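PDB 3K8U: putative ABC transporter, ATP-binding protein ComA from Streptococcus mutans, which is a putative ABC transporter whose modelled part is its peptidase domain, a member of the C39 family in clan CA. Local coordinates for residues A70-F75 with R126-W131; R66-D71 with A135-P140; Y6-Q11 with V99-Q104. All blocks are in the same frame, centred on the assembly; numbering follows the deposited sequence.

Contact 1: residues A70-F75 with R126-W131; sequences ADMTLF and RFQSEW
The sulfur of Met72 is wedged between two aromatic side chains at the end of helix 124-130. SD lies 3.6 Å from Phe127 CD2, in the plane of that ring and at its edge, and 3.7 Å from Trp131 CE3, where the approach is oblique. The methionine chain is bent at chi2 and chi3. Its CG also lies against Gln128, 3.2 Å from OE1, and that amide oxygen accepts a hydrogen bond from a water which is in turn held weakly by the backbone N of Met72.

Trp131, the first residue to leave the helical conformation, turns its indole toward the 70-75 loop, CG being anti to the backbone N (chi1 -171°). Phe127 CE2 lies over one face of the indole and the carbonyl oxygen of Ala70 over the opposite one, while the carbonyl carbon of Asp71 meets the rim 3.4 Å from CZ3. Ala70 CB adds a contact of 3.8 Å to CH2. At the other end of the indole, NE1 bonds to the Leu134 carbonyl. Phe75 CZ comes to 3.8 Å from Phe127 CE2, the ring planes standing 83° apart.

Within the loop, Asp71 OD1 accepts from both N and OG1 of Thr73, with its anti and syn lone pairs respectively. Phe127 and Trp131 also touch Val86 of strand 84-90, and Met72, Phe75 and Phe127 touch Leu108 of strand 107-112. The arrangement combines an Asx turn leading into a 3-10 segment with an aromatic cluster of Phe75, Phe127 and Trp131, completed by two Met-aromatic contacts.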
# COMPACT_ATOMS: atom_id res chain seq x y z
N ALA A 70 5.74 -11.84 4.63
CA ALA A 70 6.20 -12.60 3.48
C ALA A 70 7.63 -12.28 3.09
O ALA A 70 8.32 -11.54 3.78
CB ALA A 70 5.26 -12.33 2.30
N ASP A 71 8.08 -12.89 2.00
CA ASP A 71 9.42 -12.66 1.48
C ASP A 71 9.30 -12.51 -0.04
O ASP A 71 8.20 -12.61 -0.59
CB ASP A 71 10.37 -13.79 1.87
CG ASP A 71 9.86 -15.16 1.47
OD1 ASP A 71 9.63 -15.37 0.26
OD2 ASP A 71 9.68 -16.02 2.35
N MET A 72 10.42 -12.31 -0.73
CA MET A 72 10.38 -12.11 -2.17
C MET A 72 9.85 -13.26 -3.06
O MET A 72 9.49 -13.02 -4.20
CB MET A 72 11.72 -11.60 -2.68
CG MET A 72 12.09 -10.21 -2.14
SD MET A 72 10.92 -8.89 -2.56
CE MET A 72 11.27 -8.66 -4.30
N THR A 73 9.76 -14.48 -2.52
CA THR A 73 9.25 -15.60 -3.31
C THR A 73 7.77 -15.38 -3.60
O THR A 73 7.19 -16.01 -4.49
CB THR A 73 9.41 -16.96 -2.59
OG1 THR A 73 8.55 -16.99 -1.45
CG2 THR A 73 10.85 -17.18 -2.17
N LEU A 74 7.16 -14.47 -2.85
CA LEU A 74 5.76 -14.13 -3.02
C LEU A 74 5.49 -13.75 -4.48
O LEU A 74 4.48 -14.15 -5.06
CB LEU A 74 5.41 -12.94 -2.11
CG LEU A 74 3.97 -12.43 -2.13
CD1 LEU A 74 3.04 -13.50 -1.55
CD2 LEU A 74 3.88 -11.14 -1.33
N PHE A 75 6.43 -13.03 -5.08
CA PHE A 75 6.28 -12.58 -6.46
C PHE A 75 6.47 -13.64 -7.54
O PHE A 75 6.20 -13.39 -8.72
CB PHE A 75 7.17 -11.35 -6.69
CG PHE A 75 6.89 -10.24 -5.71
CD1 PHE A 75 5.71 -9.50 -5.81
CD2 PHE A 75 7.75 -9.99 -4.65
CE1 PHE A 75 5.39 -8.53 -4.86
CE2 PHE A 75 7.44 -9.02 -3.70
CZ PHE A 75 6.26 -8.29 -3.80
N ARG A 126 16.10 -3.55 -4.94
CA ARG A 126 15.83 -2.30 -4.22
C ARG A 126 14.64 -2.48 -3.29
O ARG A 126 14.68 -2.09 -2.12
CB ARG A 126 15.51 -1.18 -5.22
CG ARG A 126 15.15 0.16 -4.58
CD ARG A 126 16.37 0.99 -4.28
NE ARG A 126 17.07 1.37 -5.50
CZ ARG A 126 17.95 2.37 -5.60
NH1 ARG A 126 18.25 3.10 -4.53
NH2 ARG A 126 18.53 2.63 -6.76
N PHE A 127 13.56 -3.05 -3.82
CA PHE A 127 12.35 -3.28 -3.05
C PHE A 127 12.64 -4.17 -1.83
O PHE A 127 12.22 -3.87 -0.72
CB PHE A 127 11.28 -3.93 -3.92
CG PHE A 127 9.99 -4.19 -3.20
CD1 PHE A 127 9.09 -3.16 -3.00
CD2 PHE A 127 9.69 -5.46 -2.73
CE1 PHE A 127 7.89 -3.39 -2.33
CE2 PHE A 127 8.50 -5.70 -2.06
CZ PHE A 127 7.59 -4.66 -1.86
N GLN A 128 13.34 -5.27 -2.07
CA GLN A 128 13.71 -6.21 -1.00
C GLN A 128 14.46 -5.50 0.13
O GLN A 128 14.28 -5.83 1.31
CB GLN A 128 14.56 -7.34 -1.59
CG GLN A 128 14.92 -8.45 -0.62
CD GLN A 128 15.60 -9.62 -1.33
OE1 GLN A 128 15.15 -10.76 -1.23
NE2 GLN A 128 16.67 -9.33 -2.06
N SER A 129 15.27 -4.50 -0.21
CA SER A 129 16.03 -3.75 0.79
C SER A 129 15.16 -2.87 1.69
O SER A 129 15.48 -2.68 2.86
CB SER A 129 17.11 -2.90 0.12
OG SER A 129 18.04 -3.70 -0.59
N GLU A 130 14.06 -2.34 1.15
CA GLU A 130 13.16 -1.46 1.91
C GLU A 130 12.00 -2.17 2.61
O GLU A 130 11.52 -1.71 3.65
CB GLU A 130 12.56 -0.40 0.98
CG GLU A 130 13.55 0.46 0.22
CD GLU A 130 12.87 1.44 -0.74
OE1 GLU A 130 13.57 2.35 -1.24
OE2 GLU A 130 11.65 1.30 -1.00
N TRP A 131 11.52 -3.25 2.01
CA TRP A 131 10.37 -4.01 2.51
C TRP A 131 10.57 -4.74 3.84
O TRP A 131 11.53 -5.49 4.02
CB TRP A 131 9.93 -5.00 1.42
CG TRP A 131 8.63 -5.73 1.65
CD1 TRP A 131 7.50 -5.26 2.25
CD2 TRP A 131 8.32 -7.05 1.20
NE1 TRP A 131 6.49 -6.20 2.18
CE2 TRP A 131 6.98 -7.31 1.54
CE3 TRP A 131 9.05 -8.04 0.52
CZ2 TRP A 131 6.35 -8.51 1.22
CZ3 TRP A 131 8.43 -9.23 0.21
CH2 TRP A 131 7.08 -9.46 0.56
O HOH W 1 13.34 -11.75 0.71

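Contact 2: residues R66-D71 with A135-P140; sequences RSIKAD and AIFLAP
The guanidinium of Arg66 lies flat on the side chain of Phe137, the two planes only 5° apart and their centres separated by 4.6 Å. The overlap is shifted: the middle of the guanidinium sits over Phe137 CB, with CZ 3.7 Å from it, and NH2 extends over the ring itself, 3.7 Å from CG. In Arg66, CG occupies the crowded position between the backbone N and the carbonyl carbon (chi1 71°), and the chain then runs extended to NE. Ile68 approaches the same ring obliquely from farther along its strand, with CD1 3.7 Å from CE2, while its CG1 rests on Ala135 CB.

Beneath these side chains the strands run antiparallel. Arg66 and Phe137 form one hydrogen-bonded pair, with Phe137 N to Arg66 O at 2.9 Å, and Ile68 and Ala135 form another. Between them lies the non-hydrogen-bonded pair of Ser67 and Ile136, whose side chains point to the other face of the sheet, where both meet Val55 of helix 51-60. Phe137 also stacks with Phe84 of the next strand.

The contact thus fastens the outermost strand, 63-69, to its neighbour by backbone bonds and, on one face, by offset stacking of the guanidinium on Phe137. The N-H bonds run roughly parallel to the ring, while the flat guanidinium and CG pack on Phe137 and the positive charge near its pi electrons is probably favourable.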
# COMPACT_ATOMS: atom_id res chain seq x y z
N ARG A 66 -6.37 -9.12 5.39
CA ARG A 66 -5.42 -10.06 5.98
C ARG A 66 -4.03 -9.44 5.90
O ARG A 66 -3.68 -8.79 4.91
CB ARG A 66 -5.46 -11.43 5.31
CG ARG A 66 -4.92 -11.52 3.90
CD ARG A 66 -5.06 -12.95 3.38
NE ARG A 66 -4.44 -13.15 2.07
CZ ARG A 66 -5.05 -12.95 0.91
NH1 ARG A 66 -6.32 -12.55 0.87
NH2 ARG A 66 -4.39 -13.13 -0.22
N SER A 67 -3.28 -9.57 6.99
CA SER A 67 -1.92 -9.05 7.08
C SER A 67 -0.98 -10.24 7.26
O SER A 67 -1.18 -11.07 8.14
CB SER A 67 -1.79 -8.10 8.27
OG SER A 67 -2.69 -7.01 8.13
N ILE A 68 0.02 -10.33 6.40
CA ILE A 68 0.96 -11.44 6.46
C ILE A 68 2.40 -10.96 6.40
O ILE A 68 2.68 -9.83 6.00
CB ILE A 68 0.75 -12.41 5.27
CG1 ILE A 68 0.94 -11.67 3.95
CG2 ILE A 68 -0.65 -13.03 5.33
CD1 ILE A 68 1.44 -12.53 2.81
N LYS A 69 3.31 -11.82 6.86
CA LYS A 69 4.73 -11.54 6.81
C LYS A 69 5.23 -12.44 5.70
O LYS A 69 5.11 -13.67 5.78
CB LYS A 69 5.42 -11.88 8.13
CG LYS A 69 4.98 -11.00 9.30
CD LYS A 69 5.30 -9.52 9.06
CE LYS A 69 6.80 -9.27 8.95
NZ LYS A 69 7.12 -7.82 8.81
N ALA A 70 5.74 -11.84 4.63
CA ALA A 70 6.20 -12.60 3.48
C ALA A 70 7.63 -12.28 3.09
O ALA A 70 8.32 -11.54 3.78
CB ALA A 70 5.26 -12.33 2.30
N ASP A 71 8.08 -12.89 2.00
CA ASP A 71 9.42 -12.66 1.48
C ASP A 71 9.30 -12.51 -0.04
O ASP A 71 8.20 -12.61 -0.59
CB ASP A 71 10.37 -13.79 1.87
CG ASP A 71 9.86 -15.16 1.47
OD1 ASP A 71 9.63 -15.37 0.26
OD2 ASP A 71 9.68 -16.02 2.35
N ALA A 135 2.73 -7.47 4.28
CA ALA A 135 1.86 -7.26 3.13
C ALA A 135 0.41 -7.31 3.62
O ALA A 135 0.06 -8.16 4.44
CB ALA A 135 2.09 -8.34 2.08
N ILE A 136 -0.39 -6.37 3.15
CA ILE A 136 -1.80 -6.30 3.53
C ILE A 136 -2.63 -6.49 2.28
O ILE A 136 -2.50 -5.74 1.31
CB ILE A 136 -2.15 -4.95 4.20
CG1 ILE A 136 -1.30 -4.76 5.47
CG2 ILE A 136 -3.65 -4.90 4.56
CD1 ILE A 136 -1.36 -3.36 6.05
N PHE A 137 -3.45 -7.54 2.29
CA PHE A 137 -4.32 -7.88 1.17
C PHE A 137 -5.76 -7.52 1.52
O PHE A 137 -6.23 -7.79 2.62
CB PHE A 137 -4.22 -9.37 0.85
CG PHE A 137 -2.89 -9.78 0.26
CD1 PHE A 137 -2.74 -9.91 -1.11
CD2 PHE A 137 -1.80 -10.01 1.08
CE1 PHE A 137 -1.51 -10.25 -1.66
CE2 PHE A 137 -0.56 -10.36 0.54
CZ PHE A 137 -0.41 -10.47 -0.84
N LEU A 138 -6.46 -6.89 0.57
CA LEU A 138 -7.85 -6.48 0.76
C LEU A 138 -8.72 -7.06 -0.34
O LEU A 138 -8.28 -7.20 -1.48
CB LEU A 138 -7.98 -4.96 0.75
CG LEU A 138 -7.00 -4.10 1.55
CD1 LEU A 138 -7.36 -2.64 1.38
CD2 LEU A 138 -7.01 -4.48 3.01
N ALA A 139 -9.97 -7.36 -0.00
CA ALA A 139 -10.92 -7.91 -0.96
C ALA A 139 -12.34 -7.55 -0.56
O ALA A 139 -12.69 -7.60 0.62
CB ALA A 139 -10.76 -9.42 -1.05
N PRO A 140 -13.18 -7.15 -1.54
CA PRO A 140 -14.57 -6.79 -1.26
C PRO A 140 -15.34 -8.01 -0.76
O PRO A 140 -15.31 -9.07 -1.38
CB PRO A 140 -15.08 -6.34 -2.63
CG PRO A 140 -13.86 -5.81 -3.30
CD PRO A 140 -12.83 -6.86 -2.94

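Contact 3: residues Y6-Q11 with V99-Q104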
# COMPACT_ATOMS: atom_id res chain seq x y z
N TYR A 6 -2.87 1.45 -13.74
CA TYR A 6 -2.63 1.40 -12.31
C TYR A 6 -3.05 2.69 -11.61
O TYR A 6 -2.44 3.74 -11.78
CB TYR A 6 -1.15 1.09 -12.05
CG TYR A 6 -0.69 -0.14 -12.80
CD1 TYR A 6 0.32 -0.05 -13.76
CD2 TYR A 6 -1.31 -1.37 -12.60
CE1 TYR A 6 0.70 -1.17 -14.50
CE2 TYR A 6 -0.93 -2.49 -13.34
CZ TYR A 6 0.07 -2.38 -14.28
OH TYR A 6 0.43 -3.49 -15.02
N LYS A 7 -4.12 2.59 -10.83
CA LYS A 7 -4.66 3.73 -10.12
C LYS A 7 -3.96 3.98 -8.79
O LYS A 7 -3.79 3.07 -7.97
CB LYS A 7 -6.17 3.57 -9.93
CG LYS A 7 -6.94 3.69 -11.24
CD LYS A 7 -8.42 3.37 -11.09
CE LYS A 7 -8.65 1.88 -10.92
NZ LYS A 7 -10.10 1.53 -10.91
N LEU A 8 -3.51 5.22 -8.60
CA LEU A 8 -2.83 5.61 -7.38
C LEU A 8 -3.28 6.97 -6.91
O LEU A 8 -3.28 7.94 -7.68
CB LEU A 8 -1.31 5.65 -7.60
CG LEU A 8 -0.51 6.24 -6.44
CD1 LEU A 8 -0.37 5.23 -5.30
CD2 LEU A 8 0.85 6.65 -6.92
N VAL A 9 -3.69 7.04 -5.65
CA VAL A 9 -4.11 8.29 -5.04
C VAL A 9 -2.88 8.76 -4.27
O VAL A 9 -2.46 8.12 -3.30
CB VAL A 9 -5.29 8.09 -4.07
CG1 VAL A 9 -5.65 9.41 -3.40
CG2 VAL A 9 -6.50 7.54 -4.82
N PRO A 10 -2.23 9.84 -4.74
CA PRO A 10 -1.03 10.36 -4.07
C PRO A 10 -1.33 11.12 -2.79
O PRO A 10 -2.46 11.57 -2.57
CB PRO A 10 -0.42 11.26 -5.14
CG PRO A 10 -1.63 11.81 -5.83
CD PRO A 10 -2.54 10.61 -5.96
N GLN A 11 -0.34 11.21 -1.92
CA GLN A 11 -0.48 11.95 -0.68
C GLN A 11 -0.02 13.39 -0.93
O GLN A 11 0.63 13.68 -1.94
CB GLN A 11 0.39 11.33 0.42
CG GLN A 11 1.90 11.51 0.20
CD GLN A 11 2.74 10.78 1.24
OE1 GLN A 11 3.42 9.82 0.92
NE2 GLN A 11 2.68 11.25 2.48
N VAL A 99 1.80 0.55 -2.94
CA VAL A 99 0.77 -0.32 -3.46
C VAL A 99 1.60 -1.16 -4.45
O VAL A 99 2.52 -0.63 -5.08
CB VAL A 99 -0.30 0.45 -4.26
CG1 VAL A 99 -1.26 -0.54 -4.91
CG2 VAL A 99 -1.07 1.39 -3.34
N VAL A 100 1.36 -2.46 -4.51
CA VAL A 100 2.08 -3.30 -5.46
C VAL A 100 1.06 -3.73 -6.51
O VAL A 100 0.06 -4.37 -6.18
CB VAL A 100 2.76 -4.52 -4.80
CG1 VAL A 100 3.50 -5.34 -5.85
CG2 VAL A 100 3.75 -4.06 -3.74
N TYR A 101 1.32 -3.35 -7.76
CA TYR A 101 0.41 -3.65 -8.87
C TYR A 101 0.75 -4.89 -9.68
O TYR A 101 -0.13 -5.49 -10.30
CB TYR A 101 0.35 -2.46 -9.82
CG TYR A 101 -0.11 -1.18 -9.18
CD1 TYR A 101 -1.45 -0.98 -8.87
CD2 TYR A 101 0.81 -0.17 -8.87
CE1 TYR A 101 -1.87 0.21 -8.27
CE2 TYR A 101 0.40 1.01 -8.28
CZ TYR A 101 -0.94 1.19 -7.98
OH TYR A 101 -1.33 2.36 -7.37
N GLY A 102 2.03 -5.25 -9.70
CA GLY A 102 2.43 -6.42 -10.46
C GLY A 102 3.93 -6.59 -10.51
O GLY A 102 4.67 -5.90 -9.81
N SER A 103 4.37 -7.53 -11.33
CA SER A 103 5.78 -7.81 -11.50
C SER A 103 6.07 -8.15 -12.95
O SER A 103 5.27 -8.82 -13.61
CB SER A 103 6.21 -8.97 -10.60
OG SER A 103 5.54 -10.17 -10.95
N GLN A 104 7.21 -7.67 -13.45
CA GLN A 104 7.62 -7.94 -14.81
C GLN A 104 9.14 -7.99 -14.85
O GLN A 104 9.81 -6.99 -14.57
CB GLN A 104 7.10 -6.86 -15.77
CG GLN A 104 7.25 -7.23 -17.25
CD GLN A 104 6.66 -6.20 -18.19
OE1 GLN A 104 7.31 -5.76 -19.14
NE2 GLN A 104 5.41 -5.81 -17.94
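Tyr101, Tyr6 and Leu8 carry this contact, and Tyr101 stands at its centre. The CB of Tyr6 sits almost exactly over the middle of the Tyr101 ring, 3.7 Å from the centroid and 7° off the normal, a CH-pi contact. The opposite face of that ring takes Val99 CG1, so the phenol is held between a residue of the N-terminal segment and one of its own strand. The Tyr6 ring continues past the base of Tyr101, with CD2 3.4 Å from Tyr101 CB. The two side chains slide past each other in opposite directions, their ring planes inclined at 35°.

At its far end Tyr101 donates its hydroxyl proton to the carbonyl oxygen of Lys7, OH to O 2.6 Å. The hydroxyl approaches from above the carbonyl plane, 52° out of it. Leu8 lies against this end at about a right angle, its CB 3.3 Å from Tyr101 OH, and its CD1 turns to Val99 CG2 at 4.4 Å.

Tyr101 and Gly102 form a classic beta bulge opposite Ile109 of strand 107-112, and Ile109 touches both tyrosines. Leu8 and Val99 also reach Ser24 of helix 17-28. The chemistry is that of a buried phenol fixed in two ways: ring faces covered by aliphatic carbon, and a single polar atom satisfied by a short bond to main chain, which ties the irregular N-terminal segment to the sheet.

From the N terminus, contact 3 closes the first long loop, joining residues 6-11 ahead of helix 17-28 to strand 93-104 and enclosing the three N-terminal helices. Contacts 1 and 2 both start from the chain around Ala70 and Asp71, which they share. Contact 1 closes on the end of helix 124-130, and contact 2 on strand 134-140 a little later, spanning the wider loop. Contact 3 crosses both, because strand 93-104 lies within their loops. Phe75 of contact 1 packs on Val100 of contact 3, whereas contacts 2 and 3 do not touch but reach the same antiparallel sheet, about 15 Å apart between centres.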